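Poly-beta-1,6-N-acetyl-D-glucosamine N-deacetylase (Aggregatibacter actinomycetemcomitans, PDB 4U10) probably removes acetyl groups from poly-beta-1,6-N-acetyl-D-glucosamine through its polysaccharide deacetylase domain, the part of the longer protein present here, which binds zinc. Local coordinates at residues A[117-120]-A[121-125]. Numbering follows the deposited sequence.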
loop_
_atom_site.group_PDB
_atom_site.type_symbol
_atom_site.label_atom_id
_atom_site.label_comp_id
_atom_site.label_asym_id
_atom_site.label_seq_id
_atom_site.Cartn_x
_atom_site.Cartn_y
_atom_site.Cartn_z
ATOM N N ILE A 117 -10.502 -15.546 -11.277
ATOM C CA ILE A 117 -10.856 -16.418 -10.181
ATOM C C ILE A 117 -11.624 -15.676 -9.071
ATOM O O ILE A 117 -11.841 -14.471 -9.142
ATOM C CB ILE A 117 -9.614 -17.111 -9.584
ATOM C CG1 ILE A 117 -8.722 -16.116 -8.814
ATOM C CG2 ILE A 117 -8.877 -17.886 -10.670
ATOM C CD1 ILE A 117 -7.623 -16.744 -7.962
ATOM N N LYS A 118 -12.087 -16.433 -8.079
ATOM C CA LYS A 118 -12.779 -15.893 -6.932
ATOM C C LYS A 118 -12.027 -16.355 -5.678
ATOM O O LYS A 118 -11.732 -17.538 -5.521
ATOM C CB LYS A 118 -14.232 -16.386 -6.984
ATOM C CG LYS A 118 -14.946 -15.904 -8.258
ATOM C CD LYS A 118 -16.437 -16.204 -8.195
ATOM C CE LYS A 118 -17.085 -16.134 -9.588
ATOM N NZ LYS A 118 -18.285 -17.030 -9.681
ATOM N N LEU A 119 -11.704 -15.419 -4.787
ATOM C CA LEU A 119 -10.882 -15.706 -3.632
ATOM C C LEU A 119 -11.712 -15.827 -2.319
ATOM O O LEU A 119 -12.614 -14.988 -2.088
ATOM C CB LEU A 119 -9.890 -14.554 -3.437
ATOM C CG LEU A 119 -8.742 -14.411 -4.406
ATOM C CD1 LEU A 119 -8.055 -13.059 -4.137
ATOM C CD2 LEU A 119 -7.782 -15.564 -4.215
ATOM N N PRO A 120 -11.370 -16.796 -1.445
ATOM C CA PRO A 120 -11.968 -16.871 -0.130
ATOM C C PRO A 120 -11.854 -15.515 0.536
ATOM O O PRO A 120 -10.884 -14.789 0.289
ATOM C CB PRO A 120 -11.120 -17.937 0.581
ATOM C CG PRO A 120 -10.565 -18.798 -0.504
ATOM C CD PRO A 120 -10.346 -17.858 -1.646
ATOM N N ARG A 121 -12.883 -15.120 1.275
ATOM C CA ARG A 121 -12.855 -13.837 1.963
ATOM C C ARG A 121 -11.643 -13.742 2.962
ATOM O O ARG A 121 -11.123 -12.651 3.187
ATOM C CB ARG A 121 -14.212 -13.538 2.607
ATOM C CG ARG A 121 -14.258 -12.375 3.623
ATOM C CD ARG A 121 -14.148 -11.017 2.937
ATOM N NE ARG A 121 -14.105 -9.894 3.883
ATOM C CZ ARG A 121 -13.056 -9.579 4.637
ATOM N NH1 ARG A 121 -11.931 -10.272 4.534
ATOM N NH2 ARG A 121 -13.107 -8.529 5.438
ATOM N N ASN A 122 -11.172 -14.862 3.519
ATOM C CA ASN A 122 -10.079 -14.788 4.528
ATOM C C ASN A 122 -8.721 -14.839 4.017
ATOM O O ASN A 122 -7.765 -14.886 4.776
ATOM C CB ASN A 122 -10.190 -15.842 5.533
ATOM C CG ASN A 122 -11.488 -15.776 6.226
ATOM O OD1 ASN A 122 -11.772 -14.792 6.935
ATOM N ND2 ASN A 122 -12.290 -16.801 6.038
ATOM N N VAL A 123 -8.593 -14.693 2.724
ATOM C CA VAL A 123 -7.351 -14.195 2.245
ATOM C C VAL A 123 -7.076 -12.802 2.852
ATOM O O VAL A 123 -5.892 -12.461 3.028
ATOM C CB VAL A 123 -7.322 -14.177 0.722
ATOM C CG1 VAL A 123 -6.002 -13.570 0.235
ATOM C CG2 VAL A 123 -7.474 -15.611 0.217
ATOM N N PHE A 124 -8.130 -12.052 3.203
ATOM C CA PHE A 124 -7.974 -10.671 3.667
ATOM C C PHE A 124 -8.403 -10.422 5.073
ATOM O O PHE A 124 -9.250 -11.142 5.621
ATOM C CB PHE A 124 -8.695 -9.715 2.708
ATOM C CG PHE A 124 -8.255 -9.887 1.287
ATOM C CD1 PHE A 124 -7.053 -9.417 0.873
ATOM C CD2 PHE A 124 -9.006 -10.649 0.383
ATOM C CE1 PHE A 124 -6.606 -9.641 -0.430
ATOM C CE2 PHE A 124 -8.571 -10.868 -0.921
ATOM C CZ PHE A 124 -7.379 -10.369 -1.327
ATOM N N VAL A 125 -7.866 -9.366 5.653
ATOM C CA VAL A 125 -8.248 -8.944 7.004
ATOM C C VAL A 125 -9.757 -8.626 7.137
ATOM O O VAL A 125 -10.412 -8.366 6.154
ATOM C CB VAL A 125 -7.432 -7.724 7.534
ATOM C CG1 VAL A 125 -5.951 -8.057 7.754
ATOM C CG2 VAL A 125 -7.590 -6.498 6.661
#
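In both L119 and F124 the CG lies beside the backbone N, anti to the carbonyl carbon (chi1 -72° and -54°), and from there the two side chains meet. The leucine methyl CD1 arrives at the edge of the phenyl ring, near its plane, with CD1 of L119 3.9 Å from CE2 of F124, and the two side chains cross at about a right angle. A branched leucine suits this place: while CD1 meets the ring, CD2 faces CG2 of V123, more loosely. That valine, beta-branched, divides its methyls between two neighbours. Its CG1 rests 3.8 Å above one face of the F124 ring, offset toward the rim, while CG2 of V123 lies 4.1 Å from CD of P120.

Between strand 117-119, half of a two-stranded antiparallel hairpin with 112-114, and helix 127-135, the chain makes a short 3-10 turn. P120, whose ring holds phi near the value the turn needs and which has no N-H to offer, opens the turn: N of V123 donates a weak bond to O of P120 at 3.3 Å. The next bond of the turn runs from N of F124 to O of R121.

R121 needs length and a planar head. Bent at chi2 (73°), its chain carries the guanidinium forward to V125, whose O is gripped end-on by NH1 at 2.9 Å and NH2 at 2.8 Å. NH2 is tilted little from the carbonyl plane, while NH1 comes from well above it. This oxygen lies close to the guanidinium plane; NH1 adds a weak bond to O of F124. With NE and NH2 also bonded to the carbonyls of T106 and L104, the buried arginine joins the loop after the turn to the end of helix 101-104 and the loop that follows it. F124, meeting the ring of W103 as well, places its side chain about 5 Å from that of D75, a zinc ligand in this deacetylase domain.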